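Local coordinates for putative exported protein (Bordetella parapertussis, PDB 3OCJ) that is of unknown function but has the fold of an S-adenosylmethionine-dependent methyltransferase and, in the crystal, holds a palmitic acid molecule, at residues A100-R104 against D291-F296; F108-L112 against L223-F227; Q44-L48 against L255-L260. All coordinates share one frame. Numbering follows the deposited sequence.

Interaction 1: A100-R104 against D291-F296; sequences ATRER and DRARLF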
ATOM      1  N   ALA A 100       4.790   7.956   5.418  1.00 13.09           N
ATOM      2  CA  ALA A 100       5.327   7.742   4.076  1.00 10.48           C
ATOM      3  C   ALA A 100       4.255   7.300   3.071  1.00 11.48           C
ATOM      4  O   ALA A 100       4.237   7.772   1.940  1.00 13.10           O
ATOM      5  CB  ALA A 100       6.464   6.750   4.118  1.00 13.30           C
ATOM      6  N   THR A 101       3.362   6.391   3.461  1.00 12.69           N
ATOM      7  CA  THR A 101       2.341   5.983   2.502  1.00 11.13           C
ATOM      8  C   THR A 101       1.357   7.108   2.201  1.00 12.05           C
ATOM      9  O   THR A 101       0.821   7.165   1.101  1.00 12.21           O
ATOM     10  CB  THR A 101       1.628   4.656   2.881  1.00 11.31           C
ATOM     11  OG1 THR A 101       0.958   4.145   1.724  1.00 12.47           O
ATOM     12  CG2 THR A 101       0.610   4.864   4.000  1.00 15.89           C
ATOM     13  N   ARG A 102       1.105   8.012   3.158  1.00 12.78           N
ATOM     14  CA  ARG A 102       0.259   9.171   2.845  1.00 12.83           C
ATOM     15  C   ARG A 102       0.959  10.139   1.901  1.00 11.86           C
ATOM     16  O   ARG A 102       0.327  10.731   1.019  1.00 14.20           O
ATOM     17  CB  ARG A 102      -0.221   9.914   4.098  1.00 14.17           C
ATOM     18  CG  ARG A 102      -1.100   9.064   4.953  1.00 16.05           C
ATOM     19  CD  ARG A 102      -2.086   9.868   5.791  1.00 19.15           C
ATOM     20  NE  ARG A 102      -2.769   8.929   6.653  1.00 22.35           N
ATOM     21  CZ  ARG A 102      -2.433   8.704   7.914  1.00 15.78           C
ATOM     22  NH1 ARG A 102      -1.456   9.409   8.480  1.00 18.93           N
ATOM     23  NH2 ARG A 102      -3.094   7.794   8.612  1.00 19.79           N
ATOM     24  N   GLU A 103       2.268  10.314   2.082  1.00 11.81           N
ATOM     25  CA  GLU A 103       3.040  11.124   1.144  1.00 12.52           C
ATOM     26  C   GLU A 103       3.004  10.481  -0.235  1.00 13.10           C
ATOM     27  O   GLU A 103       2.798  11.160  -1.238  1.00 12.59           O
ATOM     28  CB  GLU A 103       4.486  11.262   1.606  1.00 12.45           C
ATOM     29  CG  GLU A 103       4.699  12.118   2.839  1.00 13.92           C
ATOM     30  CD  GLU A 103       6.152  12.121   3.239  1.00 14.54           C
ATOM     31  OE1 GLU A 103       6.950  12.702   2.482  1.00 14.42           O
ATOM     32  OE2 GLU A 103       6.482  11.531   4.281  1.00 19.29           O
ATOM     33  N   ARG A 104       3.208   9.167  -0.275  1.00 12.40           N
ATOM     34  CA  ARG A 104       3.160   8.409  -1.520  1.00 12.36           C
ATOM     35  C   ARG A 104       1.815   8.595  -2.218  1.00 12.42           C
ATOM     36  O   ARG A 104       1.771   8.828  -3.415  1.00 11.85           O
ATOM     37  CB  ARG A 104       3.427   6.937  -1.231  1.00 10.81           C
ATOM     38  CG  ARG A 104       3.239   6.019  -2.443  1.00 10.84           C
ATOM     39  CD  ARG A 104       2.807   4.583  -2.033  1.00 11.12           C
ATOM     40  NE  ARG A 104       1.593   4.612  -1.206  1.00 11.14           N
ATOM     41  CZ  ARG A 104       0.360   4.769  -1.681  1.00 11.78           C
ATOM     42  NH1 ARG A 104       0.138   4.894  -2.982  1.00 13.81           N
ATOM     43  NH2 ARG A 104      -0.669   4.816  -0.831  1.00 13.91           N
ATOM     44  N   ASP A 291       9.219  10.163  -1.001  1.00 10.07           N
ATOM     45  CA  ASP A 291       8.724  10.767   0.226  1.00 10.19           C
ATOM     46  C   ASP A 291       9.921  11.335   0.998  1.00 11.32           C
ATOM     47  O   ASP A 291      11.084  11.047   0.681  1.00 11.36           O
ATOM     48  CB  ASP A 291       7.992   9.713   1.065  1.00 11.31           C
ATOM     49  CG  ASP A 291       8.885   8.527   1.410  1.00 10.58           C
ATOM     50  OD1 ASP A 291       9.361   7.855   0.462  1.00 10.20           O
ATOM     51  OD2 ASP A 291       9.114   8.261   2.608  1.00 11.60           O
ATOM     52  N   ARG A 292       9.645  12.155   2.003  1.00 11.49           N
ATOM     53  CA  ARG A 292      10.701  12.868   2.701  1.00 13.06           C
ATOM     54  C   ARG A 292      11.795  11.950   3.246  1.00 12.04           C
ATOM     55  O   ARG A 292      12.979  12.213   3.072  1.00 13.02           O
ATOM     56  CB  ARG A 292      10.115  13.714   3.835  1.00 16.12           C
ATOM     57  CG  ARG A 292       9.295  14.898   3.339  1.00 22.44           C
ATOM     58  CD  ARG A 292       8.752  15.707   4.517  1.00 35.47           C
ATOM     59  NE  ARG A 292       9.828  16.257   5.343  1.00 49.62           N
ATOM     60  CZ  ARG A 292      10.341  15.660   6.418  1.00 52.06           C
ATOM     61  NH1 ARG A 292       9.874  14.481   6.820  1.00 52.71           N
ATOM     62  NH2 ARG A 292      11.321  16.244   7.096  1.00 48.09           N
ATOM     63  N   ALA A 293      11.403  10.850   3.881  1.00 11.36           N
ATOM     64  CA  ALA A 293      12.391   9.965   4.485  1.00 11.21           C
ATOM     65  C   ALA A 293      12.879   8.851   3.548  1.00 10.93           C
ATOM     66  O   ALA A 293      13.752   8.071   3.923  1.00 10.64           O
ATOM     67  CB  ALA A 293      11.839   9.352   5.795  1.00 12.17           C
ATOM     68  N   ARG A 294      12.297   8.779   2.355  1.00 10.01           N
ATOM     69  CA  ARG A 294      12.615   7.778   1.316  1.00  9.02           C
ATOM     70  C   ARG A 294      12.246   6.357   1.722  1.00 10.36           C
ATOM     71  O   ARG A 294      12.885   5.397   1.289  1.00 11.97           O
ATOM     72  CB  ARG A 294      14.089   7.827   0.875  1.00 11.28           C
ATOM     73  CG  ARG A 294      14.530   9.092   0.097  1.00 11.85           C
ATOM     74  CD  ARG A 294      14.959  10.207   1.022  1.00 12.62           C
ATOM     75  NE  ARG A 294      15.645  11.267   0.266  1.00 13.08           N
ATOM     76  CZ  ARG A 294      15.052  12.352  -0.228  1.00 13.34           C
ATOM     77  NH1 ARG A 294      13.756  12.552  -0.064  1.00 12.42           N
ATOM     78  NH2 ARG A 294      15.774  13.247  -0.899  1.00 12.28           N
ATOM     79  N   LEU A 295      11.190   6.245   2.522  1.00  9.96           N
ATOM     80  CA  LEU A 295      10.651   4.948   2.940  1.00 10.15           C
ATOM     81  C   LEU A 295       9.768   4.293   1.882  1.00  9.75           C
ATOM     82  O   LEU A 295       9.645   3.064   1.850  1.00  9.63           O
ATOM     83  CB  LEU A 295       9.815   5.112   4.205  1.00 11.17           C
ATOM     84  CG  LEU A 295      10.451   5.978   5.300  1.00 16.99           C
ATOM     85  CD1 LEU A 295       9.507   6.144   6.494  1.00 19.79           C
ATOM     86  CD2 LEU A 295      11.798   5.438   5.755  1.00 14.35           C
ATOM     87  N   PHE A 296       9.112   5.093   1.052  1.00  9.09           N
ATOM     88  CA  PHE A 296       8.077   4.550   0.176  1.00 10.37           C
ATOM     89  C   PHE A 296       7.992   5.376  -1.105  1.00  8.94           C
ATOM     90  O   PHE A 296       6.989   6.056  -1.346  1.00  9.79           O
ATOM     91  CB  PHE A 296       6.724   4.561   0.908  1.00  9.36           C
ATOM     92  CG  PHE A 296       5.738   3.493   0.457  1.00  9.52           C
ATOM     93  CD1 PHE A 296       5.905   2.760  -0.717  1.00  9.98           C
ATOM     94  CD2 PHE A 296       4.633   3.230   1.259  1.00 10.98           C
ATOM     95  CE1 PHE A 296       4.960   1.768  -1.080  1.00 11.38           C
ATOM     96  CE2 PHE A 296       3.694   2.264   0.910  1.00 10.79           C
ATOM     97  CZ  PHE A 296       3.864   1.524  -0.256  1.00 10.67           C
TER
HETATM   98  O   HOH W   1       8.675   9.988   4.588  1.00 12.50           O

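Interaction 2: F108-L112 against L223-F227; sequences FRRAL and LVTSF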
ATOM      1  N   PHE A 108       1.201   9.889  -5.978  1.00 11.99           N
ATOM      2  CA  PHE A 108       0.364   9.187  -6.948  1.00 11.35           C
ATOM      3  C   PHE A 108      -0.659  10.145  -7.552  1.00 13.14           C
ATOM      4  O   PHE A 108      -0.866  10.162  -8.757  1.00 13.79           O
ATOM      5  CB  PHE A 108      -0.381   8.014  -6.287  1.00 12.77           C
ATOM      6  CG  PHE A 108       0.369   6.701  -6.305  1.00 11.28           C
ATOM      7  CD1 PHE A 108       1.689   6.614  -5.877  1.00 11.39           C
ATOM      8  CD2 PHE A 108      -0.267   5.541  -6.711  1.00 12.73           C
ATOM      9  CE1 PHE A 108       2.371   5.404  -5.878  1.00  9.86           C
ATOM     10  CE2 PHE A 108       0.407   4.330  -6.727  1.00 12.71           C
ATOM     11  CZ  PHE A 108       1.733   4.256  -6.291  1.00 11.74           C
ATOM     12  N   ARG A 109      -1.324  10.927  -6.701  1.00 13.39           N
ATOM     13  CA  ARG A 109      -2.340  11.836  -7.197  1.00 14.01           C
ATOM     14  C   ARG A 109      -1.712  12.856  -8.140  1.00 12.88           C
ATOM     15  O   ARG A 109      -2.256  13.132  -9.213  1.00 14.77           O
ATOM     16  CB  ARG A 109      -3.066  12.517  -6.037  1.00 15.84           C
ATOM     17  CG  ARG A 109      -4.104  11.622  -5.371  1.00 21.59           C
ATOM     18  CD  ARG A 109      -4.824  12.357  -4.250  1.00 31.69           C
ATOM     19  NE  ARG A 109      -5.480  13.562  -4.745  1.00 34.43           N
ATOM     20  CZ  ARG A 109      -5.990  14.510  -3.966  1.00 44.33           C
ATOM     21  NH1 ARG A 109      -5.921  14.394  -2.647  1.00 47.29           N
ATOM     22  NH2 ARG A 109      -6.570  15.573  -4.508  1.00 39.64           N
ATOM     23  N   ARG A 110      -0.575  13.433  -7.753  1.00 13.53           N
ATOM     24  CA  ARG A 110       0.063  14.419  -8.627  1.00 15.15           C
ATOM     25  C   ARG A 110       0.488  13.802  -9.957  1.00 12.36           C
ATOM     26  O   ARG A 110       0.332  14.425 -11.025  1.00 14.00           O
ATOM     27  CB  ARG A 110       1.273  15.084  -7.950  1.00 16.54           C
ATOM     28  CG  ARG A 110       0.929  16.058  -6.836  1.00 19.65           C
ATOM     29  CD  ARG A 110       2.142  16.921  -6.445  1.00 20.53           C
ATOM     30  NE  ARG A 110       3.308  16.094  -6.163  1.00 17.95           N
ATOM     31  CZ  ARG A 110       4.423  16.059  -6.892  1.00 20.67           C
ATOM     32  NH1 ARG A 110       5.396  15.224  -6.548  1.00 18.04           N
ATOM     33  NH2 ARG A 110       4.581  16.850  -7.949  1.00 22.08           N
ATOM     34  N   ALA A 111       1.030  12.589  -9.903  1.00 12.97           N
ATOM     35  CA  ALA A 111       1.517  11.938 -11.116  1.00 13.55           C
ATOM     36  C   ALA A 111       0.351  11.581 -12.030  1.00 14.73           C
ATOM     37  O   ALA A 111       0.399  11.834 -13.231  1.00 14.75           O
ATOM     38  CB  ALA A 111       2.332  10.694 -10.776  1.00 13.57           C
ATOM     39  N   LEU A 112      -0.698  10.993 -11.464  1.00 14.61           N
ATOM     40  CA  LEU A 112      -1.834  10.615 -12.291  1.00 14.87           C
ATOM     41  C   LEU A 112      -2.463  11.865 -12.887  1.00 16.19           C
ATOM     42  O   LEU A 112      -2.786  11.894 -14.074  1.00 16.98           O
ATOM     43  CB  LEU A 112      -2.845   9.781 -11.499  1.00 15.53           C
ATOM     44  CG  LEU A 112      -2.296   8.424 -11.054  1.00 18.07           C
ATOM     45  CD1 LEU A 112      -3.159   7.837  -9.946  1.00 17.74           C
ATOM     46  CD2 LEU A 112      -2.165   7.451 -12.237  1.00 19.66           C
ATOM     47  N   LEU A 223       3.158   3.791 -16.314  1.00 11.87           N
ATOM     48  CA  LEU A 223       2.882   3.080 -15.072  1.00 11.93           C
ATOM     49  C   LEU A 223       3.227   3.978 -13.896  1.00 12.16           C
ATOM     50  O   LEU A 223       4.291   4.591 -13.880  1.00 13.64           O
ATOM     51  CB  LEU A 223       3.747   1.819 -14.997  1.00 13.38           C
ATOM     52  CG  LEU A 223       3.783   1.072 -13.661  1.00 12.17           C
ATOM     53  CD1 LEU A 223       2.429   0.428 -13.336  1.00 14.41           C
ATOM     54  CD2 LEU A 223       4.886   0.024 -13.709  1.00 15.98           C
ATOM     55  N   VAL A 224       2.341   4.043 -12.909  1.00 11.21           N
ATOM     56  CA  VAL A 224       2.630   4.706 -11.646  1.00 11.61           C
ATOM     57  C   VAL A 224       2.582   3.645 -10.560  1.00 11.00           C
ATOM     58  O   VAL A 224       1.532   3.062 -10.292  1.00 11.37           O
ATOM     59  CB  VAL A 224       1.610   5.813 -11.337  1.00 12.94           C
ATOM     60  CG1 VAL A 224       1.883   6.451  -9.972  1.00 13.84           C
ATOM     61  CG2 VAL A 224       1.615   6.870 -12.446  1.00 12.10           C
ATOM     62  N   THR A 225       3.720   3.351  -9.947  1.00  9.76           N
ATOM     63  CA  THR A 225       3.720   2.376  -8.868  1.00 10.45           C
ATOM     64  C   THR A 225       4.627   2.845  -7.729  1.00 10.08           C
ATOM     65  O   THR A 225       4.996   4.024  -7.674  1.00 10.28           O
ATOM     66  CB  THR A 225       4.027   0.939  -9.382  1.00 10.65           C
ATOM     67  OG1 THR A 225       3.755  -0.029  -8.358  1.00 10.21           O
ATOM     68  CG2 THR A 225       5.454   0.788  -9.884  1.00 12.31           C
ATOM     69  N   SER A 226       4.949   1.945  -6.812  1.00 10.08           N
ATOM     70  CA  SER A 226       5.612   2.320  -5.575  1.00 10.39           C
ATOM     71  C   SER A 226       6.358   1.128  -5.020  1.00 10.99           C
ATOM     72  O   SER A 226       6.153  -0.005  -5.449  1.00 10.77           O
ATOM     73  CB  SER A 226       4.590   2.754  -4.541  1.00  9.47           C
ATOM     74  OG  SER A 226       3.721   1.656  -4.267  1.00 11.33           O
ATOM     75  N   PHE A 227       7.228   1.370  -4.054  1.00  9.07           N
ATOM     76  CA  PHE A 227       7.913   0.273  -3.390  1.00  9.31           C
ATOM     77  C   PHE A 227       8.425   0.737  -2.043  1.00  9.27           C
ATOM     78  O   PHE A 227       8.819   1.895  -1.897  1.00  9.16           O
ATOM     79  CB  PHE A 227       9.074  -0.254  -4.260  1.00  9.31           C
ATOM     80  CG  PHE A 227      10.054   0.814  -4.687  1.00  9.20           C
ATOM     81  CD1 PHE A 227      11.291   0.914  -4.085  1.00 10.34           C
ATOM     82  CD2 PHE A 227       9.712   1.711  -5.690  1.00  9.49           C
ATOM     83  CE1 PHE A 227      12.191   1.887  -4.492  1.00 10.64           C
ATOM     84  CE2 PHE A 227      10.603   2.693  -6.092  1.00  9.87           C
ATOM     85  CZ  PHE A 227      11.836   2.786  -5.484  1.00 11.17           C
TER

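Interaction 3: Q44-L48 against L255-L260; sequences QIELL and LVFTRL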
ATOM      1  N   GLN A  44       5.147  -2.801  26.431  1.00 23.46           N
ATOM      2  CA  GLN A  44       4.878  -3.572  25.225  1.00 23.83           C
ATOM      3  C   GLN A  44       3.506  -4.226  25.295  1.00 22.23           C
ATOM      4  O   GLN A  44       2.788  -4.297  24.291  1.00 20.92           O
ATOM      5  CB  GLN A  44       5.949  -4.640  25.013  1.00 21.20           C
ATOM      6  CG  GLN A  44       7.334  -4.084  24.690  1.00 20.99           C
ATOM      7  CD  GLN A  44       8.371  -5.178  24.626  1.00 22.95           C
ATOM      8  OE1 GLN A  44       8.159  -6.212  23.985  1.00 25.49           O
ATOM      9  NE2 GLN A  44       9.498  -4.972  25.313  1.00 25.04           N
ATOM     10  N   ILE A  45       3.147  -4.702  26.483  1.00 23.03           N
ATOM     11  CA  ILE A  45       1.845  -5.322  26.686  1.00 23.37           C
ATOM     12  C   ILE A  45       0.746  -4.279  26.506  1.00 22.33           C
ATOM     13  O   ILE A  45      -0.303  -4.567  25.929  1.00 22.80           O
ATOM     14  CB  ILE A  45       1.762  -5.993  28.071  1.00 25.29           C
ATOM     15  CG1 ILE A  45       2.638  -7.248  28.086  1.00 30.18           C
ATOM     16  CG2 ILE A  45       0.320  -6.333  28.425  1.00 27.60           C
ATOM     17  CD1 ILE A  45       2.706  -7.942  29.432  1.00 30.86           C
ATOM     18  N   GLU A  46       1.001  -3.060  26.973  1.00 23.97           N
ATOM     19  CA  GLU A  46       0.068  -1.959  26.749  1.00 24.24           C
ATOM     20  C   GLU A  46      -0.088  -1.650  25.260  1.00 21.97           C
ATOM     21  O   GLU A  46      -1.188  -1.368  24.786  1.00 23.81           O
ATOM     22  CB  GLU A  46       0.508  -0.702  27.503  1.00 26.84           C
ATOM     23  CG  GLU A  46       0.506  -0.838  29.016  1.00 30.58           C
ATOM     24  CD  GLU A  46       0.932   0.445  29.712  1.00 39.41           C
ATOM     25  OE1 GLU A  46       1.401   1.377  29.020  1.00 34.67           O
ATOM     26  OE2 GLU A  46       0.800   0.521  30.953  1.00 44.32           O
ATOM     27  N   LEU A  47       1.017  -1.688  24.525  1.00 22.14           N
ATOM     28  CA  LEU A  47       0.962  -1.458  23.088  1.00 21.53           C
ATOM     29  C   LEU A  47       0.135  -2.547  22.402  1.00 18.94           C
ATOM     30  O   LEU A  47      -0.697  -2.257  21.540  1.00 18.96           O
ATOM     31  CB  LEU A  47       2.371  -1.398  22.490  1.00 21.87           C
ATOM     32  CG  LEU A  47       3.294  -0.282  22.982  1.00 23.74           C
ATOM     33  CD1 LEU A  47       4.610  -0.325  22.229  1.00 25.00           C
ATOM     34  CD2 LEU A  47       2.629   1.081  22.825  1.00 27.99           C
ATOM     35  N   LEU A  48       0.362  -3.795  22.790  1.00 18.83           N
ATOM     36  CA  LEU A  48      -0.400  -4.912  22.240  1.00 18.91           C
ATOM     37  C   LEU A  48      -1.896  -4.736  22.519  1.00 20.43           C
ATOM     38  O   LEU A  48      -2.732  -4.980  21.644  1.00 19.09           O
ATOM     39  CB  LEU A  48       0.117  -6.243  22.794  1.00 18.82           C
ATOM     40  CG  LEU A  48      -0.626  -7.515  22.371  1.00 17.93           C
ATOM     41  CD1 LEU A  48      -0.661  -7.649  20.848  1.00 17.92           C
ATOM     42  CD2 LEU A  48       0.027  -8.736  22.987  1.00 22.32           C
ATOM     43  N   LEU A 255       9.059  -1.891  17.105  1.00 16.38           N
ATOM     44  CA  LEU A 255       8.535  -2.821  18.096  1.00 17.63           C
ATOM     45  C   LEU A 255       7.184  -3.340  17.632  1.00 16.09           C
ATOM     46  O   LEU A 255       6.930  -4.552  17.633  1.00 18.42           O
ATOM     47  CB  LEU A 255       8.405  -2.128  19.452  1.00 20.46           C
ATOM     48  CG  LEU A 255       7.858  -3.010  20.576  1.00 26.94           C
ATOM     49  CD1 LEU A 255       8.772  -4.205  20.824  1.00 24.95           C
ATOM     50  CD2 LEU A 255       7.694  -2.183  21.839  1.00 36.77           C
ATOM     51  N   VAL A 256       6.321  -2.424  17.215  1.00 15.97           N
ATOM     52  CA  VAL A 256       4.981  -2.796  16.785  1.00 15.62           C
ATOM     53  C   VAL A 256       5.019  -3.753  15.590  1.00 15.72           C
ATOM     54  O   VAL A 256       4.305  -4.762  15.577  1.00 17.77           O
ATOM     55  CB  VAL A 256       4.108  -1.558  16.498  1.00 17.82           C
ATOM     56  CG1 VAL A 256       2.765  -1.966  15.901  1.00 20.51           C
ATOM     57  CG2 VAL A 256       3.892  -0.766  17.783  1.00 20.23           C
ATOM     58  N   PHE A 257       5.847  -3.453  14.593  1.00 15.92           N
ATOM     59  CA  PHE A 257       5.926  -4.300  13.404  1.00 13.74           C
ATOM     60  C   PHE A 257       6.672  -5.608  13.676  1.00 16.51           C
ATOM     61  O   PHE A 257       6.149  -6.688  13.430  1.00 16.61           O
ATOM     62  CB  PHE A 257       6.608  -3.572  12.226  1.00 13.76           C
ATOM     63  CG  PHE A 257       5.792  -2.466  11.597  1.00 13.28           C
ATOM     64  CD1 PHE A 257       4.563  -2.071  12.106  1.00 16.07           C
ATOM     65  CD2 PHE A 257       6.284  -1.815  10.469  1.00 13.97           C
ATOM     66  CE1 PHE A 257       3.837  -1.037  11.499  1.00 16.18           C
ATOM     67  CE2 PHE A 257       5.568  -0.788   9.862  1.00 16.06           C
ATOM     68  CZ  PHE A 257       4.348  -0.397  10.375  1.00 16.09           C
ATOM     69  N   THR A 258       7.904  -5.524  14.171  1.00 18.34           N
ATOM     70  CA  THR A 258       8.718  -6.735  14.292  1.00 18.84           C
ATOM     71  C   THR A 258       8.202  -7.720  15.331  1.00 20.53           C
ATOM     72  O   THR A 258       8.256  -8.930  15.119  1.00 22.08           O
ATOM     73  CB  THR A 258      10.190  -6.424  14.610  1.00 24.22           C
ATOM     74  OG1 THR A 258      10.294  -5.842  15.916  1.00 33.77           O
ATOM     75  CG2 THR A 258      10.751  -5.476  13.580  1.00 22.84           C
ATOM     76  N   ARG A 259       7.698  -7.212  16.451  1.00 17.37           N
ATOM     77  CA  ARG A 259       7.311  -8.094  17.542  1.00 21.38           C
ATOM     78  C   ARG A 259       5.813  -8.370  17.622  1.00 18.51           C
ATOM     79  O   ARG A 259       5.404  -9.481  17.957  1.00 20.58           O
ATOM     80  CB  ARG A 259       7.811  -7.549  18.881  1.00 21.48           C
ATOM     81  CG  ARG A 259       7.633  -8.528  20.021  1.00 25.17           C
ATOM     82  CD  ARG A 259       8.395  -8.097  21.254  1.00 24.16           C
ATOM     83  NE  ARG A 259       9.826  -8.007  20.990  1.00 25.07           N
ATOM     84  CZ  ARG A 259      10.746  -7.856  21.937  1.00 33.04           C
ATOM     85  NH1 ARG A 259      10.379  -7.781  23.209  1.00 27.27           N
ATOM     86  NH2 ARG A 259      12.028  -7.783  21.612  1.00 32.94           N
ATOM     87  N   LEU A 260       4.991  -7.372  17.329  1.00 17.98           N
ATOM     88  CA  LEU A 260       3.558  -7.546  17.558  1.00 17.66           C
ATOM     89  C   LEU A 260       2.787  -8.031  16.328  1.00 17.64           C
ATOM     90  O   LEU A 260       2.218  -9.129  16.339  1.00 18.09           O
ATOM     91  CB  LEU A 260       2.936  -6.281  18.150  1.00 16.58           C
ATOM     92  CG  LEU A 260       3.649  -5.734  19.393  1.00 19.05           C
ATOM     93  CD1 LEU A 260       2.889  -4.547  19.971  1.00 20.03           C
ATOM     94  CD2 LEU A 260       3.824  -6.828  20.449  1.00 20.27           C
TER

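Interaction 1: A100-R104 against D291-F296
Ala100, the first residue of this turn of helix 96-115, turns its methyl group into the loop 291-296: CB lies 3.7 Å from Leu295 CB, 3.9 Å from Phe296 CB and 3.4 Å from Asp291 OD2. Thr101 stands at the border with the bound palmitic acid, which touches its side chain; its OG1 comes within 3.4 Å of Phe296 CE2 and also accepts hydrogen bonds from Arg104 NE (3.0 Å) and Arg104 NH2 (3.1 Å). Those bonds fold the arginine back along its own helix. Glu103 supplies the direct polar link, its OE1 taking a nearly straight hydrogen bond from Arg292 N at 2.8 Å. Its other oxygen would face a like charge in Asp291, but a water donates to both Glu103 OE2 and Asp291 OD2, at 2.7 Å each, and accepts from Ala293 N at 2.9 Å. Arg104 closes the contact with its CD methylene, which sits over one face of the Phe296 ring, 3.6 Å from the centroid, in a CH-pi contact. The loop opens with a type I beta turn from Asp291 to Arg294, and the Asp291 carboxylate ties its far end back through Leu295 N to OD2 (2.9 Å) and Phe296 N to OD1 (2.8 Å). Helix 96-115 packs on the loop of the antiparallel hairpin 286-289/298-302 that ends a seven-stranded sheet of order 3-2-1-4-5-7-6, characteristic of class I S-adenosylmethionine-dependent methyltransferases.

Interaction 2: F108-L112 against L223-F227
Helix 96-115 packs here on strand 221-226 of the Rossmann-like methyltransferase sheet, in the alpha/beta layering of that fold. The two segments run nearly antiparallel, at 170°, with their axes 9.4 Å apart at closest approach. No hydrogen bond crosses between them, and the contact is held by apolar packing around Val224, whose side chain points at the helix. Its CG2 meets Leu112 CD2 at 3.8 Å and Ala111 CB at 4.2 Å. The polar groups of the strand are engaged elsewhere: Ser226 OG bonds to Asn194 and Thr225 OG1 to the backbone of Ser193, while the main chain pairs with strands 188-192 and 298-302. Aromatic contacts centre on Phe108, whose ring reaches along the strand, with CE1 3.5 Å from Thr225 O and, at the ring edge, CZ 3.7 Å from Ser226 CB. Over one face of that ring lies Val224 CG1, 3.9 Å from the Phe108 centroid and only 7° off the ring normal.

Interaction 3: Q44-L48 against L255-L260
Four leucines and a glutamine methylene make up the middle of this contact in the helical region outside the sheet. Leu255 CD2 lies 3.6 Å from Leu47 CD1 and 3.4 Å from Gln44 CG, so the aliphatic part of the glutamine packs as one more apolar group. One turn along helix 247-261, Leu260 CD1 sits against the neighbouring helix, 4.1 Å from Leu47 CB, 4.3 Å from Leu48 CB and 3.9 Å from Leu48 N. The segments cross almost at right angles (-89°), with axes 11.1 Å apart, a spacing bridged by these long side chains with no backbone-to-backbone contact. The helical turn 256-260 is widened to pi type: Leu260 N bonds weakly to Leu255 O (3.4 Å) and Val256 O (3.2 Å). Phe257 of helix 247-261 borders the bound palmitic acid. Ile30 of helix 15-33 touches both Gln44 and Leu260, and Phe39 touches Leu47 and Leu255, extending the apolar cluster. At the polar edge, Arg259 NH1 reaches Gln44 OE1 at 2.8 Å, a hydrogen bond made weak by its angle of 126°. The stronger partners lie in the loop between helices 15-33 and 41-53, where Gly34 O accepts from Arg259 NH1 and Phe39 O from Gln44 NE2. Cohesion of these helices therefore rests mainly on the packing of the leucines and the aliphatic part of Gln44, with the amide and guanidinium chiefly tying the contact's margin to that loop.

In the fold
From the N terminus, helix 41-53 is the first element to enter one of these contacts, and interaction 3 closes a long loop when helix 247-261 packs against it. That loop contains helix 96-115, whose two successive parts enter interactions 1 and 2. Interaction 2 closes first, at strand 221-226, and lies within the spans of both others. Interaction 1 closes last, between strands 286-289 and 298-302, so it crosses interaction 3. Interactions 1 and 2 touch, Phe296 CE1 lying 3.4 Å from Ser226 OG, and together fix one helix to the sheet and its hairpin. Interaction 3, centred about 32 Å from the centre of interaction 2, joins helices of the helical region away from the sheet.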